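Local atomic coordinates of uncharacterized protein (Staphylococcus aureus subsp. aureus Mu50, PDB entry 4QPV), a protein that is of unknown function but belongs to the DUF1672 family and has a unique fold built on a kinked-helix-beta-beta-beta repeat. Residues 30-35 / 69-74; 61-66 / 120-125; 80-85 / 93-98. All blocks are in the same frame, centred on the assembly; numbering follows the deposited sequence.

Contact 1: residues 30-35 / 69-74; sequences QGFQPP and ATNVVG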
ATOM      1  N   GLN A  30       9.113   2.021 -14.840  1.00 28.43           N
ATOM      2  CA  GLN A  30       9.549   2.879 -15.958  1.00 29.03           C
ATOM      3  C   GLN A  30       8.301   3.456 -16.661  1.00 32.16           C
ATOM      4  O   GLN A  30       7.325   2.742 -16.875  1.00 31.23           O
ATOM      5  CB  GLN A  30      10.493   2.136 -16.943  1.00 30.44           C
ATOM      6  CG  GLN A  30       9.909   0.892 -17.610  1.00 33.42           C
ATOM      7  CD  GLN A  30      10.166  -0.386 -16.828  1.00 43.14           C
ATOM      8  OE1 GLN A  30       9.663  -0.591 -15.722  1.00 31.75           O
ATOM      9  NE2 GLN A  30      10.911  -1.303 -17.425  1.00 35.45           N
ATOM     10  N   GLY A  31       8.299   4.763 -16.869  1.00 29.67           N
ATOM     11  CA  GLY A  31       7.163   5.433 -17.492  1.00 30.16           C
ATOM     12  C   GLY A  31       6.059   5.854 -16.536  1.00 30.63           C
ATOM     13  O   GLY A  31       5.112   6.507 -16.963  1.00 28.57           O
ATOM     14  N   PHE A  32       6.165   5.507 -15.227  1.00 27.42           N
ATOM     15  CA  PHE A  32       5.148   5.898 -14.244  1.00 25.41           C
ATOM     16  C   PHE A  32       5.011   7.404 -14.197  1.00 29.12           C
ATOM     17  O   PHE A  32       6.003   8.127 -14.005  1.00 28.76           O
ATOM     18  CB  PHE A  32       5.456   5.348 -12.837  1.00 25.88           C
ATOM     19  CG  PHE A  32       4.520   5.859 -11.754  1.00 26.34           C
ATOM     20  CD1 PHE A  32       3.164   5.559 -11.784  1.00 28.29           C
ATOM     21  CD2 PHE A  32       5.002   6.642 -10.708  1.00 26.84           C
ATOM     22  CE1 PHE A  32       2.305   6.005 -10.769  1.00 29.57           C
ATOM     23  CE2 PHE A  32       4.153   7.089  -9.700  1.00 28.88           C
ATOM     24  CZ  PHE A  32       2.801   6.783  -9.740  1.00 27.76           C
ATOM     25  N   GLN A  33       3.792   7.892 -14.429  1.00 26.31           N
ATOM     26  CA  GLN A  33       3.551   9.335 -14.424  1.00 25.36           C
ATOM     27  C   GLN A  33       2.107   9.680 -14.089  1.00 29.28           C
ATOM     28  O   GLN A  33       1.256   9.598 -14.974  1.00 28.75           O
ATOM     29  CB  GLN A  33       3.914   9.967 -15.801  1.00 28.13           C
ATOM     30  CG  GLN A  33       3.812  11.509 -15.870  1.00 31.00           C
ATOM     31  CD  GLN A  33       4.575  12.176 -14.741  1.00 37.04           C
ATOM     32  OE1 GLN A  33       3.999  12.671 -13.765  1.00 32.32           O
ATOM     33  NE2 GLN A  33       5.881  12.107 -14.801  1.00 28.25           N
ATOM     34  N   PRO A  34       1.819  10.167 -12.864  1.00 26.87           N
ATOM     35  CA  PRO A  34       0.465  10.670 -12.576  1.00 28.71           C
ATOM     36  C   PRO A  34       0.103  11.864 -13.485  1.00 32.79           C
ATOM     37  O   PRO A  34       1.008  12.531 -14.016  1.00 31.80           O
ATOM     38  CB  PRO A  34       0.564  11.099 -11.097  1.00 29.63           C
ATOM     39  CG  PRO A  34       1.696  10.272 -10.536  1.00 31.59           C
ATOM     40  CD  PRO A  34       2.687  10.302 -11.672  1.00 28.20           C
ATOM     41  N   PRO A  35      -1.206  12.157 -13.717  1.00 32.06           N
ATOM     42  CA  PRO A  35      -1.557  13.329 -14.549  1.00 32.84           C
ATOM     43  C   PRO A  35      -0.799  14.578 -14.062  1.00 34.74           C
ATOM     44  O   PRO A  35      -0.825  14.866 -12.862  1.00 34.01           O
ATOM     45  CB  PRO A  35      -3.069  13.447 -14.354  1.00 35.53           C
ATOM     46  CG  PRO A  35      -3.525  12.066 -14.015  1.00 39.17           C
ATOM     47  CD  PRO A  35      -2.416  11.494 -13.179  1.00 33.85           C
ATOM     48  N   ALA A  69      11.730   8.824   1.272  1.00 25.55           N
ATOM     49  CA  ALA A  69      11.177   9.058  -0.067  1.00 24.64           C
ATOM     50  C   ALA A  69      11.648   7.962  -1.041  1.00 27.36           C
ATOM     51  O   ALA A  69      12.816   7.570  -1.022  1.00 25.24           O
ATOM     52  CB  ALA A  69      11.611  10.430  -0.588  1.00 25.81           C
ATOM     53  N   THR A  70      10.738   7.456  -1.856  1.00 23.68           N
ATOM     54  CA  THR A  70      11.076   6.443  -2.864  1.00 23.74           C
ATOM     55  C   THR A  70      10.925   7.000  -4.271  1.00 26.89           C
ATOM     56  O   THR A  70      11.468   6.433  -5.212  1.00 25.01           O
ATOM     57  CB  THR A  70      10.171   5.212  -2.720  1.00 25.42           C
ATOM     58  OG1 THR A  70       8.829   5.634  -2.947  1.00 24.92           O
ATOM     59  CG2 THR A  70      10.313   4.533  -1.369  1.00 23.04           C
ATOM     60  N   ASN A  71      10.126   8.059  -4.427  1.00 23.89           N
ATOM     61  CA  ASN A  71       9.883   8.636  -5.741  1.00 23.57           C
ATOM     62  C   ASN A  71       9.372  10.031  -5.628  1.00 26.46           C
ATOM     63  O   ASN A  71       8.542  10.317  -4.768  1.00 27.07           O
ATOM     64  CB  ASN A  71       8.883   7.775  -6.565  1.00 24.44           C
ATOM     65  CG  ASN A  71       8.981   7.979  -8.065  1.00 32.44           C
ATOM     66  OD1 ASN A  71       9.861   8.688  -8.567  1.00 26.26           O
ATOM     67  ND2 ASN A  71       8.107   7.321  -8.820  1.00 24.86           N
ATOM     68  N   VAL A  72       9.867  10.915  -6.504  1.00 22.24           N
ATOM     69  CA  VAL A  72       9.400  12.297  -6.543  1.00 22.76           C
ATOM     70  C   VAL A  72       8.945  12.561  -7.955  1.00 27.33           C
ATOM     71  O   VAL A  72       9.742  12.418  -8.897  1.00 25.96           O
ATOM     72  CB  VAL A  72      10.469  13.313  -6.059  1.00 27.40           C
ATOM     73  CG1 VAL A  72       9.985  14.745  -6.274  1.00 27.83           C
ATOM     74  CG2 VAL A  72      10.825  13.077  -4.588  1.00 26.98           C
ATOM     75  N   VAL A  73       7.668  12.936  -8.123  1.00 25.02           N
ATOM     76  CA  VAL A  73       7.138  13.129  -9.476  1.00 25.60           C
ATOM     77  C   VAL A  73       6.359  14.418  -9.621  1.00 28.93           C
ATOM     78  O   VAL A  73       5.919  14.984  -8.625  1.00 27.74           O
ATOM     79  CB  VAL A  73       6.224  11.923  -9.896  1.00 29.23           C
ATOM     80  CG1 VAL A  73       7.005  10.607  -9.971  1.00 28.93           C
ATOM     81  CG2 VAL A  73       4.980  11.786  -8.995  1.00 28.45           C
ATOM     82  N   GLY A  74       6.148  14.835 -10.874  1.00 27.01           N
ATOM     83  CA  GLY A  74       5.238  15.926 -11.198  1.00 28.06           C
ATOM     84  C   GLY A  74       3.828  15.378 -10.974  1.00 32.01           C
ATOM     85  O   GLY A  74       3.577  14.199 -11.242  1.00 29.95           O
TER
HETATM   86  O   HOH W   1       8.243   7.719 -11.965  1.00 34.65           O
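In the three-stranded antiparallel sheet, the face of outer strand 67-75 that carries N71 and V73 lies under the loop that leads from strand 21-23 to helix 38-46, and F32, Q33 and P34 of that loop lie against N71, V73 and G74. The meeting is made by a few side chains and a water, with no clear direct hydrogen bond between the two segments. Farther along the loop, the P34 ring crosses the V73 side chain at about a right angle, with P34 CD 3.8 Å from V73 CG2. That methyl sits between the backbone N and carbonyl carbon of V73 (chi1 -64°, measured to CG1). P34 CD also approaches the backbone of the next residue, 4.0 Å from G74 O. The same proline carbon lies over one face of the F32 ring, nearer the rim than the centre, so P34 packs against its own loop as well as the strand. F32 in turn presents an edge to N71: its CD2 is 3.7 Å from N71 ND2, near the ring plane, and ring and amide planes are 43° apart. Beyond the two segments, the F32 ring meets that of F82 on the middle strand, with the planes at about 80°. T70 and N71 both face F82, a classic beta bulge in the edge strand. The amide nitrogen of N71 is held twice: it donates to K164 O, and to a water 3.2 Å from N71 ND2. That water closes the bridge by donating to the loop backbone, 3.1 Å from F32 O.

Contact 2: residues 61-66 / 120-125; sequences DNFGLK and TLVGTV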
ATOM      1  N   ASP A  61       6.225  15.324  11.164  1.00 31.93           N
ATOM      2  CA  ASP A  61       5.393  16.344  11.810  1.00 32.85           C
ATOM      3  C   ASP A  61       3.963  15.860  12.112  1.00 36.93           C
ATOM      4  O   ASP A  61       3.448  16.106  13.206  1.00 37.70           O
ATOM      5  CB  ASP A  61       5.309  17.600  10.930  1.00 34.41           C
ATOM      6  CG  ASP A  61       6.595  18.411  10.848  1.00 37.90           C
ATOM      7  OD1 ASP A  61       7.494  18.199  11.702  1.00 39.01           O
ATOM      8  OD2 ASP A  61       6.712  19.235   9.926  1.00 39.63           O
ATOM      9  N   ASN A  62       3.337  15.179  11.158  1.00 31.40           N
ATOM     10  CA  ASN A  62       1.935  14.788  11.293  1.00 33.26           C
ATOM     11  C   ASN A  62       1.690  13.406  11.881  1.00 37.48           C
ATOM     12  O   ASN A  62       0.690  13.243  12.576  1.00 40.04           O
ATOM     13  CB  ASN A  62       1.209  14.914   9.938  1.00 30.03           C
ATOM     14  CG  ASN A  62       1.102  16.367   9.523  1.00 41.39           C
ATOM     15  OD1 ASN A  62       0.446  17.174  10.191  1.00 36.03           O
ATOM     16  ND2 ASN A  62       1.882  16.776   8.528  1.00 31.45           N
ATOM     17  N   PHE A  63       2.556  12.428  11.627  1.00 32.21           N
ATOM     18  CA  PHE A  63       2.314  11.075  12.127  1.00 31.09           C
ATOM     19  C   PHE A  63       3.340  10.589  13.159  1.00 36.34           C
ATOM     20  O   PHE A  63       3.112   9.547  13.792  1.00 35.28           O
ATOM     21  CB  PHE A  63       2.227  10.081  10.952  1.00 30.57           C
ATOM     22  CG  PHE A  63       1.173  10.491   9.949  1.00 31.25           C
ATOM     23  CD1 PHE A  63      -0.181  10.347  10.237  1.00 34.69           C
ATOM     24  CD2 PHE A  63       1.531  11.085   8.742  1.00 33.36           C
ATOM     25  CE1 PHE A  63      -1.157  10.751   9.320  1.00 35.33           C
ATOM     26  CE2 PHE A  63       0.551  11.509   7.834  1.00 35.53           C
ATOM     27  CZ  PHE A  63      -0.785  11.348   8.136  1.00 33.42           C
ATOM     28  N   GLY A  64       4.428  11.339  13.351  1.00 33.37           N
ATOM     29  CA  GLY A  64       5.471  10.970  14.308  1.00 33.15           C
ATOM     30  C   GLY A  64       6.247   9.753  13.842  1.00 34.95           C
ATOM     31  O   GLY A  64       6.775   8.991  14.656  1.00 34.96           O
ATOM     32  N   LEU A  65       6.290   9.549  12.515  1.00 29.84           N
ATOM     33  CA  LEU A  65       6.975   8.411  11.909  1.00 28.94           C
ATOM     34  C   LEU A  65       8.115   8.824  10.995  1.00 32.77           C
ATOM     35  O   LEU A  65       8.017   9.824  10.271  1.00 31.56           O
ATOM     36  CB  LEU A  65       5.980   7.567  11.107  1.00 27.91           C
ATOM     37  CG  LEU A  65       4.938   6.813  11.956  1.00 32.53           C
ATOM     38  CD1 LEU A  65       3.754   6.384  11.096  1.00 32.47           C
ATOM     39  CD2 LEU A  65       5.568   5.608  12.677  1.00 33.30           C
ATOM     40  N   LYS A  66       9.180   8.021  11.006  1.00 29.67           N
ATOM     41  CA  LYS A  66      10.345   8.198  10.149  1.00 29.30           C
ATOM     42  C   LYS A  66      10.093   7.451   8.832  1.00 29.33           C
ATOM     43  O   LYS A  66       9.887   6.237   8.829  1.00 29.05           O
ATOM     44  CB  LYS A  66      11.619   7.688  10.859  1.00 33.50           C
ATOM     45  CG  LYS A  66      12.924   8.129  10.188  1.00 53.96           C
ATOM     46  CD  LYS A  66      14.142   7.292  10.619  1.00 69.02           C
ATOM     47  CE  LYS A  66      14.630   7.586  12.023  1.00 90.66           C
ATOM     48  NZ  LYS A  66      15.686   6.632  12.458  1.00104.83           N
ATOM     49  N   THR A 120      -8.086   9.909   4.542  1.00 33.81           N
ATOM     50  CA  THR A 120      -7.638   8.814   3.676  1.00 32.89           C
ATOM     51  C   THR A 120      -6.156   8.511   3.959  1.00 34.38           C
ATOM     52  O   THR A 120      -5.793   7.350   4.113  1.00 32.17           O
ATOM     53  CB  THR A 120      -7.915   9.129   2.194  1.00 42.83           C
ATOM     54  OG1 THR A 120      -9.333   9.290   2.032  1.00 47.98           O
ATOM     55  CG2 THR A 120      -7.429   8.019   1.248  1.00 42.10           C
ATOM     56  N   LEU A 121      -5.325   9.561   4.077  1.00 30.72           N
ATOM     57  CA  LEU A 121      -3.907   9.394   4.384  1.00 28.36           C
ATOM     58  C   LEU A 121      -3.737   8.756   5.752  1.00 31.42           C
ATOM     59  O   LEU A 121      -2.910   7.866   5.900  1.00 30.01           O
ATOM     60  CB  LEU A 121      -3.172  10.751   4.319  1.00 28.05           C
ATOM     61  CG  LEU A 121      -1.666  10.667   4.500  1.00 30.89           C
ATOM     62  CD1 LEU A 121      -1.006   9.813   3.375  1.00 31.16           C
ATOM     63  CD2 LEU A 121      -1.072  12.048   4.556  1.00 31.69           C
ATOM     64  N   VAL A 122      -4.536   9.187   6.744  1.00 30.64           N
ATOM     65  CA  VAL A 122      -4.512   8.561   8.071  1.00 31.16           C
ATOM     66  C   VAL A 122      -4.767   7.035   7.915  1.00 33.27           C
ATOM     67  O   VAL A 122      -4.019   6.245   8.484  1.00 31.70           O
ATOM     68  CB  VAL A 122      -5.497   9.223   9.065  1.00 34.96           C
ATOM     69  CG1 VAL A 122      -5.701   8.361  10.305  1.00 35.33           C
ATOM     70  CG2 VAL A 122      -4.997  10.615   9.468  1.00 34.88           C
ATOM     71  N   GLY A 123      -5.781   6.655   7.126  1.00 31.63           N
ATOM     72  CA  GLY A 123      -6.112   5.249   6.872  1.00 31.11           C
ATOM     73  C   GLY A 123      -4.967   4.489   6.223  1.00 32.87           C
ATOM     74  O   GLY A 123      -4.698   3.340   6.573  1.00 30.93           O
ATOM     75  N   THR A 124      -4.243   5.154   5.309  1.00 28.89           N
ATOM     76  CA  THR A 124      -3.072   4.595   4.627  1.00 27.17           C
ATOM     77  C   THR A 124      -1.952   4.318   5.661  1.00 30.17           C
ATOM     78  O   THR A 124      -1.345   3.256   5.646  1.00 29.66           O
ATOM     79  CB  THR A 124      -2.654   5.560   3.509  1.00 32.71           C
ATOM     80  OG1 THR A 124      -3.623   5.452   2.467  1.00 36.57           O
ATOM     81  CG2 THR A 124      -1.281   5.269   2.962  1.00 29.06           C
ATOM     82  N   VAL A 125      -1.698   5.271   6.557  1.00 26.11           N
ATOM     83  CA  VAL A 125      -0.687   5.112   7.592  1.00 24.83           C
ATOM     84  C   VAL A 125      -1.126   4.001   8.552  1.00 27.82           C
ATOM     85  O   VAL A 125      -0.314   3.155   8.909  1.00 26.02           O
ATOM     86  CB  VAL A 125      -0.475   6.458   8.308  1.00 28.28           C
ATOM     87  CG1 VAL A 125       0.306   6.290   9.611  1.00 28.66           C
ATOM     88  CG2 VAL A 125       0.211   7.457   7.371  1.00 26.73           C
TER
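F63, the last residue of helix 48-63, puts its ring against L121, V122 and V125, which share one side of helix 116-133. N62, just before it, lays CB over one face of that ring, toward the rim. The first torsion of F63 sets CG beside the backbone N and anti to the carbonyl carbon (chi1 -56°). Over the other face stands V125 CG2, 3.8 Å from the centroid of the F63 ring and only 1° off its normal, a CH-pi contact at the centre, so the ring is sandwiched. Two more methyls meet the edge, V122 CG2 in the plane at 3.8 Å from F63 CE1, and L121 CD2 near the plane at 3.7 Å from F63 CZ. G64 follows with positive phi (70°) and takes the chain out of the helix. The turn brings L65 back to V125, tip to tip, with L65 CD1 3.8 Å from V125 CG1. Y187 of helix 184-190 adds to the site, its ring edge-to-face with F63 and its hydroxyl hydrogen-bonded to F63 O. All five touching residues are buried and apolar: this is helix-helix packing within the apolar core, where a helix that ends at F63 and is turned off by G64 meets the side of another helix.

Contact 3: residues 80-85 / 93-98; sequences EVFVHC and NASIPF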
ATOM      1  N   GLU A  80       4.543  15.396  -6.186  1.00 24.81           N
ATOM      2  CA  GLU A  80       4.071  14.341  -5.289  1.00 24.75           C
ATOM      3  C   GLU A  80       5.251  13.484  -4.855  1.00 26.60           C
ATOM      4  O   GLU A  80       6.093  13.136  -5.683  1.00 25.69           O
ATOM      5  CB  GLU A  80       3.001  13.500  -5.975  1.00 25.39           C
ATOM      6  CG  GLU A  80       2.347  12.460  -5.069  1.00 27.52           C
ATOM      7  CD  GLU A  80       1.142  11.820  -5.723  1.00 46.89           C
ATOM      8  OE1 GLU A  80       0.822  12.179  -6.882  1.00 45.27           O
ATOM      9  OE2 GLU A  80       0.506  10.965  -5.070  1.00 36.75           O
ATOM     10  N   VAL A  81       5.313  13.164  -3.552  1.00 23.34           N
ATOM     11  CA  VAL A  81       6.384  12.354  -2.960  0.50 22.60           C
ATOM     12  C   VAL A  81       5.811  11.040  -2.477  1.00 25.98           C
ATOM     13  O   VAL A  81       4.904  11.052  -1.644  1.00 26.05           O
ATOM     14  CB  VAL A  81       7.123  13.052  -1.781  0.50 26.80           C
ATOM     15  CG1 VAL A  81       8.397  12.298  -1.395  0.50 26.12           C
ATOM     16  CG2 VAL A  81       7.423  14.503  -2.079  0.50 27.32           C
ATOM     17  N   PHE A  82       6.362   9.929  -2.958  1.00 21.56           N
ATOM     18  CA  PHE A  82       5.998   8.579  -2.532  1.00 20.32           C
ATOM     19  C   PHE A  82       7.000   8.254  -1.437  1.00 24.44           C
ATOM     20  O   PHE A  82       8.180   8.598  -1.587  1.00 22.66           O
ATOM     21  CB  PHE A  82       6.092   7.606  -3.711  1.00 21.31           C
ATOM     22  CG  PHE A  82       4.947   7.744  -4.680  1.00 22.08           C
ATOM     23  CD1 PHE A  82       4.865   8.845  -5.540  1.00 24.13           C
ATOM     24  CD2 PHE A  82       3.947   6.780  -4.740  1.00 23.02           C
ATOM     25  CE1 PHE A  82       3.788   8.984  -6.418  1.00 25.43           C
ATOM     26  CE2 PHE A  82       2.869   6.922  -5.622  1.00 24.52           C
ATOM     27  CZ  PHE A  82       2.801   8.016  -6.455  1.00 24.16           C
ATOM     28  N   VAL A  83       6.538   7.661  -0.334  1.00 22.82           N
ATOM     29  CA  VAL A  83       7.395   7.337   0.799  1.00 22.17           C
ATOM     30  C   VAL A  83       7.183   5.879   1.236  1.00 26.61           C
ATOM     31  O   VAL A  83       6.110   5.320   1.035  1.00 25.67           O
ATOM     32  CB  VAL A  83       7.199   8.306   2.009  1.00 24.72           C
ATOM     33  CG1 VAL A  83       7.479   9.771   1.635  1.00 23.88           C
ATOM     34  CG2 VAL A  83       5.803   8.152   2.648  1.00 24.70           C
ATOM     35  N   HIS A  84       8.211   5.293   1.847  1.00 24.65           N
ATOM     36  CA  HIS A  84       8.137   3.983   2.466  1.00 23.72           C
ATOM     37  C   HIS A  84       8.470   4.157   3.934  1.00 26.51           C
ATOM     38  O   HIS A  84       9.424   4.859   4.293  1.00 25.27           O
ATOM     39  CB  HIS A  84       9.062   2.938   1.800  1.00 24.52           C
ATOM     40  CG  HIS A  84       8.982   1.577   2.445  1.00 27.17           C
ATOM     41  ND1 HIS A  84       7.866   0.771   2.295  1.00 28.90           N
ATOM     42  CD2 HIS A  84       9.882   0.932   3.235  1.00 29.07           C
ATOM     43  CE1 HIS A  84       8.123  -0.342   2.974  1.00 28.29           C
ATOM     44  NE2 HIS A  84       9.322  -0.298   3.549  1.00 28.87           N
ATOM     45  N   CYS A  85       7.664   3.542   4.779  1.00 23.59           N
ATOM     46  CA  CYS A  85       7.848   3.555   6.216  1.00 23.78           C
ATOM     47  C   CYS A  85       8.134   2.143   6.687  1.00 27.18           C
ATOM     48  O   CYS A  85       7.462   1.203   6.260  1.00 25.36           O
ATOM     49  CB  CYS A  85       6.612   4.114   6.913  1.00 24.61           C
ATOM     50  SG  CYS A  85       6.772   4.232   8.719  1.00 29.72           S
ATOM     51  N   ASN A  93       3.527   2.154   2.457  1.00 23.00           N
ATOM     52  CA  ASN A  93       3.891   3.079   1.388  0.50 21.95           C
ATOM     53  C   ASN A  93       2.758   4.062   1.257  1.00 24.62           C
ATOM     54  O   ASN A  93       1.589   3.680   1.392  1.00 23.30           O
ATOM     55  CB  ASN A  93       4.186   2.381   0.077  0.50 24.46           C
ATOM     56  CG  ASN A  93       5.561   1.778   0.068  0.50 34.68           C
ATOM     57  OD1 ASN A  93       5.861   0.855   0.835  0.50 27.92           O
ATOM     58  ND2 ASN A  93       6.439   2.324  -0.754  0.50 25.14           N
ATOM     59  N   ALA A  94       3.092   5.331   1.054  1.00 21.78           N
ATOM     60  CA  ALA A  94       2.087   6.382   0.948  1.00 22.53           C
ATOM     61  C   ALA A  94       2.619   7.468   0.059  1.00 24.93           C
ATOM     62  O   ALA A  94       3.787   7.414  -0.330  1.00 22.41           O
ATOM     63  CB  ALA A  94       1.796   6.941   2.349  1.00 24.41           C
ATOM     64  N   SER A  95       1.777   8.451  -0.277  1.00 24.09           N
ATOM     65  CA  SER A  95       2.235   9.605  -1.052  1.00 23.81           C
ATOM     66  C   SER A  95       1.534  10.851  -0.585  1.00 28.57           C
ATOM     67  O   SER A  95       0.417  10.795  -0.038  1.00 29.05           O
ATOM     68  CB  SER A  95       2.058   9.395  -2.556  1.00 26.01           C
ATOM     69  OG  SER A  95       0.708   9.580  -2.950  1.00 27.73           O
ATOM     70  N   ILE A  96       2.195  11.992  -0.803  1.00 24.61           N
ATOM     71  CA  ILE A  96       1.665  13.288  -0.417  0.50 24.79           C
ATOM     72  C   ILE A  96       1.869  14.279  -1.565  1.00 28.55           C
ATOM     73  O   ILE A  96       3.001  14.380  -2.051  1.00 27.43           O
ATOM     74  CB  ILE A  96       2.293  13.794   0.926  0.50 27.89           C
ATOM     75  CG1 ILE A  96       1.697  15.141   1.388  0.50 29.14           C
ATOM     76  CG2 ILE A  96       3.832  13.839   0.906  0.50 27.65           C
ATOM     77  CD1 ILE A  96       0.270  15.081   1.927  0.50 34.29           C
ATOM     78  N   PRO A  97       0.832  15.033  -1.994  1.00 27.84           N
ATOM     79  CA  PRO A  97       1.081  16.048  -3.031  1.00 27.28           C
ATOM     80  C   PRO A  97       1.570  17.341  -2.393  1.00 29.50           C
ATOM     81  O   PRO A  97       1.240  17.634  -1.233  1.00 29.10           O
ATOM     82  CB  PRO A  97      -0.293  16.210  -3.681  1.00 30.44           C
ATOM     83  CG  PRO A  97      -1.262  15.964  -2.561  1.00 36.54           C
ATOM     84  CD  PRO A  97      -0.592  15.049  -1.566  1.00 31.89           C
ATOM     85  N   PHE A  98       2.330  18.142  -3.149  1.00 25.72           N
ATOM     86  CA  PHE A  98       2.758  19.463  -2.700  1.00 26.02           C
ATOM     87  C   PHE A  98       2.665  20.471  -3.814  1.00 30.99           C
ATOM     88  O   PHE A  98       2.843  20.103  -4.973  1.00 30.83           O
ATOM     89  CB  PHE A  98       4.234  19.433  -2.251  1.00 26.71           C
ATOM     90  CG  PHE A  98       4.598  18.705  -0.988  1.00 27.14           C
ATOM     91  CD1 PHE A  98       3.981  19.025   0.220  1.00 30.51           C
ATOM     92  CD2 PHE A  98       5.671  17.822  -0.966  1.00 28.06           C
ATOM     93  CE1 PHE A  98       4.372  18.399   1.410  1.00 30.32           C
ATOM     94  CE2 PHE A  98       6.102  17.253   0.232  1.00 30.55           C
ATOM     95  CZ  PHE A  98       5.457  17.556   1.415  1.00 29.11           C
TER
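E80, V81 and N93 bury the most surface where strands 78-87 and 90-98 pair as a hairpin. E80 does so through its side chain: S95 OG donates to E80 OE2 at 2.5 Å, a short bond that uses the anti lone pair of the carboxylate oxygen. E80 gets there on an extended chain, CG anti to the backbone N (chi1 -174°). The other carboxylate oxygen, OE1, bonds to S75 OG, and S95 OG is also hydrogen-bonded to N167 ND2, so both oxygens of the acid and the serine hydroxyl have partners. S95 works a second way, its CB lying over the centre of the F82 ring, 3.8 Å from the centroid, as a CH-pi contact from the residue that F82 faces in a non-hydrogen-bonded pair. V81, pointing to the other side of the sheet, forms a hydrogen-bonded pair with I96: V81 N to I96 O and I96 N to V81 O both measure 3.0 Å. V83 and A94 repeat the pattern, with V83 N 2.8 Å from A94 O. Towards the hairpin turn, N93 faces H84 in a non-hydrogen-bonded pair, and its backbone makes a CA-H...O contact, N93 CA to V83 O, at 3.2 Å. Over these segments the two strands run antiparallel at 153°. Strand 78-87, the middle one, also bonds through its backbone to strand 67-75 on its other edge. V81, V83, A94 and I96 turn to helix 48-63, where I51, F58 and F59 receive them, while H84 and N93, on the opposite face, touch M163 of helix 159-165.

In the fold
From the N terminus, 30-35 comes first, followed by helices 38-46 and 48-63. Contact 2 opens at 61-66, where the second of these helices ends, before contact 1 closes, at 69-74, the loop that holds both helices; the two therefore cross along the chain, their centres about 20 Å apart. Contact 3 opens and closes next, a local hairpin that falls wholly between 61-66 and 120-125, so contact 2 closes a loop holding the entire three-stranded sheet. Contacts 1 and 3 share that sheet through neighbouring strands 67-75 and 78-87, while T124 of contact 2 packs on A94 of contact 3. Together they join the N-terminal loop, the sheet, and helices 48-63 and 116-133.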